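Local structure of lipoprotein (Colwellia psychrerythraea, 3O0Y) at residues D128-L133 against P550-G555; D290-K293 against D297-L300; G431-T436 against E488-G493. The protein is of unknown function, but is probably a lipid-attached bacterial lipoprotein whose mainly helical family is grouped with metallopeptidases, so a peptidase-like role is possible. All coordinates share one frame; numbering follows the deposited sequence.

Interaction 1 of 3, residues D128-L133 against P550-G555; sequences DTWMGL and PGQALG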
loop_
_atom_site.group_PDB
_atom_site.type_symbol
_atom_site.label_atom_id
_atom_site.label_comp_id
_atom_site.label_asym_id
_atom_site.label_seq_id
_atom_site.Cartn_x
_atom_site.Cartn_y
_atom_site.Cartn_z
ATOM N N ASP A 128 1.863 1.056 11.644
ATOM C CA ASP A 128 2.448 0.733 10.363
ATOM C C ASP A 128 2.850 2.072 9.654
ATOM O O ASP A 128 2.042 3.027 9.581
ATOM C CB ASP A 128 1.403 -0.109 9.559
ATOM C CG ASP A 128 1.978 -0.704 8.308
ATOM O OD1 ASP A 128 2.323 -1.913 8.362
ATOM O OD2 ASP A 128 2.135 0.045 7.305
ATOM N N THR A 129 4.069 2.144 9.095
ATOM C CA THR A 129 4.493 3.365 8.449
ATOM C C THR A 129 3.736 3.666 7.187
ATOM O O THR A 129 3.817 4.813 6.716
ATOM C CB THR A 129 5.995 3.409 8.126
ATOM O OG1 THR A 129 6.325 2.300 7.280
ATOM C CG2 THR A 129 6.860 3.329 9.508
ATOM N N TRP A 130 2.971 2.704 6.662
ATOM C CA TRP A 130 2.030 2.963 5.552
ATOM C C TRP A 130 0.602 3.168 6.039
ATOM O O TRP A 130 -0.007 4.191 5.744
ATOM C CB TRP A 130 2.138 1.833 4.501
ATOM C CG TRP A 130 0.950 1.660 3.645
ATOM C CD1 TRP A 130 0.528 2.556 2.668
ATOM C CD2 TRP A 130 0.039 0.567 3.612
ATOM N NE1 TRP A 130 -0.609 2.086 2.070
ATOM C CE2 TRP A 130 -0.946 0.874 2.649
ATOM C CE3 TRP A 130 -0.069 -0.644 4.330
ATOM C CZ2 TRP A 130 -2.002 0.011 2.369
ATOM C CZ3 TRP A 130 -1.136 -1.491 4.059
ATOM C CH2 TRP A 130 -2.039 -1.183 3.054
ATOM N N MET A 131 0.080 2.206 6.809
ATOM C CA MET A 131 -1.344 2.150 7.137
ATOM C C MET A 131 -1.718 2.815 8.428
ATOM O O MET A 131 -2.909 2.923 8.720
ATOM C CB MET A 131 -1.844 0.670 7.150
ATOM C CG MET A 131 -3.173 0.417 6.447
ATOM S SD MET A 131 -3.941 -1.217 6.375
ATOM C CE MET A 131 -4.607 -1.196 8.046
ATOM N N GLY A 132 -0.735 3.352 9.151
ATOM C CA GLY A 132 -0.994 3.894 10.483
ATOM C C GLY A 132 -1.406 2.785 11.432
ATOM O O GLY A 132 -0.872 1.667 11.368
ATOM N N LEU A 133 -2.405 3.060 12.281
ATOM C CA LEU A 133 -2.824 2.050 13.237
ATOM C C LEU A 133 -3.364 0.831 12.494
ATOM O O LEU A 133 -4.317 0.946 11.710
ATOM C CB LEU A 133 -3.880 2.578 14.181
ATOM C CG LEU A 133 -4.485 1.634 15.250
ATOM C CD1 LEU A 133 -3.426 1.033 16.180
ATOM C CD2 LEU A 133 -5.625 2.373 16.023
ATOM N N PRO A 550 -9.329 -3.301 7.992
ATOM C CA PRO A 550 -10.544 -2.525 7.939
ATOM C C PRO A 550 -10.384 -1.076 7.526
ATOM O O PRO A 550 -9.566 -0.336 8.058
ATOM C CB PRO A 550 -11.111 -2.614 9.370
ATOM C CG PRO A 550 -10.238 -3.488 10.082
ATOM C CD PRO A 550 -8.972 -3.692 9.335
ATOM N N GLY A 551 -11.188 -0.701 6.528
ATOM C CA GLY A 551 -11.259 0.638 5.975
ATOM C C GLY A 551 -10.342 0.948 4.824
ATOM O O GLY A 551 -10.589 1.933 4.081
ATOM N N GLN A 552 -9.261 0.202 4.689
ATOM C CA GLN A 552 -8.211 0.475 3.698
ATOM C C GLN A 552 -8.822 0.403 2.297
ATOM O O GLN A 552 -8.450 1.245 1.449
ATOM C CB GLN A 552 -6.950 -0.388 3.831
ATOM C CG GLN A 552 -5.785 0.022 2.899
ATOM C CD GLN A 552 -5.901 -0.371 1.460
ATOM O OE1 GLN A 552 -6.477 -1.414 1.131
ATOM N NE2 GLN A 552 -5.240 0.417 0.541
ATOM N N ALA A 553 -9.767 -0.504 2.071
ATOM C CA ALA A 553 -10.359 -0.699 0.760
ATOM C C ALA A 553 -11.258 0.442 0.387
ATOM O O ALA A 553 -11.703 0.525 -0.767
ATOM C CB ALA A 553 -11.226 -2.023 0.722
ATOM N N LEU A 554 -11.592 1.326 1.332
ATOM C CA LEU A 554 -12.466 2.462 1.055
ATOM C C LEU A 554 -11.761 3.622 0.310
ATOM O O LEU A 554 -12.420 4.406 -0.373
ATOM C CB LEU A 554 -13.086 2.967 2.358
ATOM C CG LEU A 554 -13.805 1.949 3.195
ATOM C CD1 LEU A 554 -14.300 2.690 4.494
ATOM C CD2 LEU A 554 -14.972 1.234 2.488
ATOM N N GLY A 555 -10.424 3.711 0.385
ATOM C CA GLY A 555 -9.706 4.856 -0.131
ATOM C C GLY A 555 -9.813 5.052 -1.593
ATOM O O GLY A 555 -9.813 6.209 -2.122
#
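The indole of Trp130 meets Gln552 at its edge, while Met131 takes one face. At that edge Trp130 CZ2 lies 3.7 Å from Gln552 NE2, which stays near the ring plane, and 3.8 Å from Gln552 CG; the ring and amide planes are turned 50° apart, so they do not stack. On the face, Met131 CG stands 3.7 Å above the ring plane, displaced toward the rim. The ring also packs edge-to-face with Trp549. Met131 runs straight through chi2 to bring SD to 4.0 Å from Gln552 CB, so two adjacent residues meet the same glutamine, Met131 at CB and CG, Trp130 at CG and the amide. Gln552 CG lies anti to the backbone N, and the bend at chi2 (-77°) brings NE2 to the indole edge, the side chains crossing at about a right angle. The amide is pinned at both atoms: OE1 accepts from Arg545 and NE2 bonds to Tyr556 OH. An alanine at Gln552 would keep CB beside the sulfur but would probably open a gap at the Trp130 edge and leave Arg545 and Tyr556 without their amide partner. The shape of 128-133 rests on an Asx turn: Asp128 OD2 accepts from Trp130 N at 2.9 Å and Met131 N at 3.0 Å, the donors arriving from opposite faces of the carboxylate plane. Two backbone bonds, 2.8 Å each, from Asp128 N to Gly132 O and from Gly132 N to Asp128 O, close the turn, in which Gly132 takes a positive phi. Opposite, 550-555 links helix 536-548 to helix 555-574, and Gln552 O accepts from Asn467.

Interaction 2 of 3, residues D290-K293 against D297-L300; sequences DAIK and DSEL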
loop_
_atom_site.group_PDB
_atom_site.type_symbol
_atom_site.label_atom_id
_atom_site.label_comp_id
_atom_site.label_asym_id
_atom_site.label_seq_id
_atom_site.Cartn_x
_atom_site.Cartn_y
_atom_site.Cartn_z
ATOM N N ASP A 290 -13.017 5.420 13.083
ATOM C CA ASP A 290 -11.656 5.963 12.965
ATOM C C ASP A 290 -10.910 5.512 11.717
ATOM O O ASP A 290 -10.292 6.332 11.044
ATOM C CB ASP A 290 -10.818 5.642 14.227
ATOM C CG ASP A 290 -9.391 6.229 14.129
ATOM O OD1 ASP A 290 -9.239 7.499 14.165
ATOM O OD2 ASP A 290 -8.469 5.427 13.844
ATOM N N ALA A 291 -11.065 4.239 11.364
ATOM C CA ALA A 291 -10.481 3.733 10.125
ATOM C C ALA A 291 -11.050 4.430 8.917
ATOM O O ALA A 291 -10.302 4.764 7.968
ATOM C CB ALA A 291 -10.600 2.254 10.022
ATOM N N ILE A 292 -12.333 4.697 8.921
ATOM C CA ILE A 292 -12.948 5.439 7.820
ATOM C C ILE A 292 -12.360 6.826 7.702
ATOM O O ILE A 292 -12.083 7.296 6.582
ATOM C CB ILE A 292 -14.522 5.502 8.022
ATOM C CG1 ILE A 292 -15.113 4.139 7.865
ATOM C CG2 ILE A 292 -15.222 6.491 7.034
ATOM C CD1 ILE A 292 -16.643 4.072 8.188
ATOM N N LYS A 293 -12.174 7.487 8.855
ATOM C CA LYS A 293 -11.503 8.814 8.826
ATOM C C LYS A 293 -10.040 8.729 8.302
ATOM O O LYS A 293 -9.629 9.508 7.404
ATOM C CB LYS A 293 -11.551 9.442 10.205
ATOM C CG LYS A 293 -10.854 10.822 10.099
ATOM C CD LYS A 293 -11.200 11.906 11.078
ATOM C CE LYS A 293 -10.643 13.270 10.502
ATOM N NZ LYS A 293 -11.213 13.760 9.154
ATOM N N ASP A 297 -10.531 8.793 4.437
ATOM C CA ASP A 297 -10.584 10.251 4.537
ATOM C C ASP A 297 -12.022 10.779 4.423
ATOM O O ASP A 297 -12.348 11.666 3.618
ATOM C CB ASP A 297 -9.659 10.850 3.448
ATOM C CG ASP A 297 -9.212 12.269 3.740
ATOM O OD1 ASP A 297 -9.658 12.886 4.738
ATOM O OD2 ASP A 297 -8.482 12.802 2.866
ATOM N N SER A 298 -12.907 10.179 5.221
ATOM C CA SER A 298 -14.275 10.499 5.197
ATOM C C SER A 298 -14.863 10.552 6.631
ATOM O O SER A 298 -14.427 9.817 7.535
ATOM C CB SER A 298 -15.043 9.485 4.344
ATOM O OG SER A 298 -16.484 9.777 4.246
ATOM N N GLU A 299 -15.899 11.351 6.774
ATOM C CA GLU A 299 -16.705 11.338 8.020
ATOM C C GLU A 299 -18.109 10.783 7.766
ATOM O O GLU A 299 -18.974 10.797 8.645
ATOM C CB GLU A 299 -16.756 12.757 8.566
ATOM C CG GLU A 299 -15.363 13.211 9.016
ATOM C CD GLU A 299 -15.336 14.347 9.987
ATOM O OE1 GLU A 299 -16.291 15.152 10.020
ATOM O OE2 GLU A 299 -14.309 14.438 10.686
ATOM N N LEU A 300 -18.342 10.243 6.582
ATOM C CA LEU A 300 -19.601 9.586 6.306
ATOM C C LEU A 300 -19.719 8.334 7.187
ATOM O O LEU A 300 -18.728 7.701 7.627
ATOM C CB LEU A 300 -19.688 9.248 4.816
ATOM C CG LEU A 300 -19.716 10.416 3.800
ATOM C CD1 LEU A 300 -19.685 9.918 2.346
ATOM C CD2 LEU A 300 -20.898 11.399 4.043
#
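Ile292 O receives the backbone N of Ser298 at 3.3 Å (N-H...O 156°), a bond that comes in from above the carbonyl plane. Two CA-H...O contacts flank it: Asp297 CA lies 3.1 Å from Lys293 O, and Lys293 CA lies 3.3 Å from Ser298 O. The side chains add a looser layer. Ile292 CG2 sits 3.5 Å from Ser298 O, whereas Lys293 and Glu299 run side by side in the same direction until Lys293 NZ and Glu299 OE2 form a salt bridge at 3.5 Å. Lys293 is extended up to CE and then bends (chi4 62°), which turns NZ toward the carboxylate. What positions this layer is the end of helix 284-296: Asp297 is the first residue to leave it, and its positive phi (46°) folds the chain back so that Ser298 N can reach the last turns. An ST turn then steers the exit, Ser298 OG accepting from Leu300 N at 3.0 Å. Asp297 OD2 reaches on to Met595 N, at the start of helix 595-608. Ile292 and Leu300 both pack on Ile305 of helix 302-326, and Ile292 also touches Leu554, so the turn joins two consecutive helices at the surface.

Interaction 3 of 3, residues G431-T436 against E488-G493; sequences GLKTLT and ENDPFG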
loop_
_atom_site.group_PDB
_atom_site.type_symbol
_atom_site.label_atom_id
_atom_site.label_comp_id
_atom_site.label_asym_id
_atom_site.label_seq_id
_atom_site.Cartn_x
_atom_site.Cartn_y
_atom_site.Cartn_z
ATOM N N GLY A 431 -7.051 -6.780 -19.256
ATOM C CA GLY A 431 -6.870 -6.126 -17.964
ATOM C C GLY A 431 -5.521 -5.479 -17.707
ATOM O O GLY A 431 -5.323 -4.783 -16.694
ATOM N N LEU A 432 -4.585 -5.683 -18.627
ATOM C CA LEU A 432 -3.227 -5.239 -18.394
ATOM C C LEU A 432 -2.980 -3.747 -18.563
ATOM O O LEU A 432 -2.125 -3.208 -17.864
ATOM C CB LEU A 432 -2.289 -6.066 -19.242
ATOM C CG LEU A 432 -0.791 -5.912 -19.039
ATOM C CD1 LEU A 432 -0.395 -6.269 -17.595
ATOM C CD2 LEU A 432 0.011 -6.877 -20.071
ATOM N N LYS A 433 -3.633 -3.092 -19.519
ATOM C CA LYS A 433 -3.441 -1.654 -19.670
ATOM C C LYS A 433 -3.851 -0.954 -18.386
ATOM O O LYS A 433 -3.058 -0.182 -17.803
ATOM C CB LYS A 433 -4.249 -1.095 -20.860
ATOM C CG LYS A 433 -3.593 -1.209 -22.186
ATOM C CD LYS A 433 -4.513 -0.505 -23.261
ATOM C CE LYS A 433 -3.979 -0.558 -24.627
ATOM N NZ LYS A 433 -4.934 -0.058 -25.659
ATOM N N THR A 434 -5.053 -1.261 -17.851
ATOM C CA THR A 434 -5.513 -0.487 -16.704
ATOM C C THR A 434 -4.604 -0.691 -15.500
ATOM O O THR A 434 -4.305 0.246 -14.743
ATOM C CB THR A 434 -7.002 -0.697 -16.404
ATOM O OG1 THR A 434 -7.469 0.480 -15.699
ATOM C CG2 THR A 434 -7.265 -2.025 -15.645
ATOM N N LEU A 435 -4.131 -1.931 -15.329
ATOM C CA LEU A 435 -3.205 -2.246 -14.214
ATOM C C LEU A 435 -1.931 -1.440 -14.382
ATOM O O LEU A 435 -1.378 -0.895 -13.417
ATOM C CB LEU A 435 -2.924 -3.706 -14.159
ATOM C CG LEU A 435 -1.972 -4.153 -13.057
ATOM C CD1 LEU A 435 -2.680 -3.843 -11.680
ATOM C CD2 LEU A 435 -1.641 -5.637 -13.219
ATOM N N THR A 436 -1.474 -1.351 -15.625
ATOM C CA THR A 436 -0.224 -0.698 -15.920
ATOM C C THR A 436 -0.313 0.836 -15.723
ATOM O O THR A 436 0.650 1.498 -15.213
ATOM C CB THR A 436 0.252 -1.070 -17.315
ATOM O OG1 THR A 436 0.489 -2.490 -17.392
ATOM C CG2 THR A 436 1.449 -0.249 -17.750
ATOM N N GLU A 488 -8.444 3.803 -27.570
ATOM C CA GLU A 488 -8.843 3.921 -28.967
ATOM C C GLU A 488 -8.749 2.536 -29.640
ATOM O O GLU A 488 -7.724 1.859 -29.566
ATOM C CB GLU A 488 -7.954 4.980 -29.655
ATOM C CG GLU A 488 -8.261 5.090 -31.149
ATOM C CD GLU A 488 -7.218 5.949 -31.969
ATOM O OE1 GLU A 488 -7.554 6.281 -33.134
ATOM O OE2 GLU A 488 -6.078 6.254 -31.485
ATOM N N ASN A 489 -9.813 2.118 -30.327
ATOM C CA ASN A 489 -9.780 0.852 -31.057
ATOM C C ASN A 489 -9.533 -0.307 -30.069
ATOM O O ASN A 489 -8.939 -1.311 -30.435
ATOM C CB ASN A 489 -8.795 0.868 -32.215
ATOM C CG ASN A 489 -9.121 2.001 -33.216
ATOM O OD1 ASN A 489 -10.268 2.401 -33.326
ATOM N ND2 ASN A 489 -8.094 2.589 -33.831
ATOM N N ASP A 490 -9.988 -0.148 -28.826
ATOM C CA ASP A 490 -9.729 -1.156 -27.802
ATOM C C ASP A 490 -10.868 -1.341 -26.815
ATOM O O ASP A 490 -10.732 -1.075 -25.613
ATOM C CB ASP A 490 -8.392 -0.914 -27.099
ATOM C CG ASP A 490 -7.958 -2.056 -26.159
ATOM O OD1 ASP A 490 -8.506 -3.185 -26.189
ATOM O OD2 ASP A 490 -7.008 -1.815 -25.370
ATOM N N PRO A 491 -12.024 -1.806 -27.319
ATOM C CA PRO A 491 -13.195 -1.939 -26.443
ATOM C C PRO A 491 -13.036 -2.948 -25.329
ATOM O O PRO A 491 -13.550 -2.722 -24.211
ATOM C CB PRO A 491 -14.321 -2.403 -27.405
ATOM C CG PRO A 491 -13.600 -2.947 -28.611
ATOM C CD PRO A 491 -12.355 -2.105 -28.732
ATOM N N PHE A 492 -12.286 -4.000 -25.557
ATOM C CA PHE A 492 -12.097 -4.981 -24.472
ATOM C C PHE A 492 -11.166 -4.480 -23.395
ATOM O O PHE A 492 -11.431 -4.712 -22.212
ATOM C CB PHE A 492 -11.730 -6.345 -25.015
ATOM C CG PHE A 492 -12.817 -6.940 -25.888
ATOM C CD1 PHE A 492 -13.933 -7.457 -25.349
ATOM C CD2 PHE A 492 -12.715 -6.903 -27.262
ATOM C CE1 PHE A 492 -14.942 -8.018 -26.129
ATOM C CE2 PHE A 492 -13.734 -7.426 -28.069
ATOM C CZ PHE A 492 -14.857 -7.968 -27.494
ATOM N N GLY A 493 -10.103 -3.751 -23.766
ATOM C CA GLY A 493 -9.285 -3.086 -22.736
ATOM C C GLY A 493 -10.077 -2.096 -21.924
ATOM O O GLY A 493 -9.883 -1.943 -20.730
HETATM O O HOH W 1 -5.510 1.531 -28.246
HETATM O O HOH W 2 -7.249 -2.574 -19.400
#
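Charge carries the direct contact: Lys433 NZ donates to Asp490 OD2 at 2.7 Å, a salt bridge between side chains that come from opposite directions. The ammonium meets OD2 on its anti side, 22° out of the carboxylate plane. Lys433 is fully extended beyond CG, and its CE follows NZ in, 3.4 Å from Asp490 OD2. NZ also bonds to Met486 O in the loop just before Tyr487, whose side chain Lys433 touches. On the other side of the pair, Asp490 CG lies anti to its backbone N (chi1 -171°), which holds OD2 out toward the lysine.

Capping is the second kind of interaction. Asp490 is the N-cap of helix 491-515, its OD1 accepting from Gly493 N at 3.0 Å; this donor stands well above the carboxylate plane, 60° out of it. The carboxylate therefore splits its work, OD1 for the helix start and OD2 for the lysine, and the partly positive helix end and the ammonium would both be expected to favour its charged form. A glycerol, probably from crystallisation, also bonds to OD1. Gly493 suits the site sterically, since a CB there would run into Asp490 OD2.

Water makes the third link. One molecule accepts from Thr434 N at 3.0 Å and donates to Gly493 O at 3.0 Å, so the first turns of helix 432-439 and helix 491-515 are bridged through their backbones. Another accepts a weak bond from Lys433 NZ near Glu488 O.

Backbone and hydroxyl bonds shape helix 432-439. Leu432 O accepts from Thr436 N and, at 2.8 Å, from Thr436 OG1, which reach it from opposite faces of the carbonyl plane; OG1 also bonds to Tyr417 of strand 416-419.

Interactions 1 and 2 are neighbours, their centres 11 Å apart, and they touch directly: Pro550 O lies 3.4 Å from Ala291 CB, and Leu554 CD1 3.8 Å from Ile292 CG1. The loop 550-555 thus packs on helix 284-296, whose far end turns in interaction 2. Interaction 3 stands apart, about 29 Å and 32 Å from them between centres, and shares no segment with either, although helix 491-515, which starts there, also borders 550-555. Chemistry follows depth. Interaction 1 is buried and joined by van der Waals contact, whereas the two surface contacts use lysine-carboxylate pairs, a looser one beside a backbone turn in 2 and a tight one supplemented by water in 3.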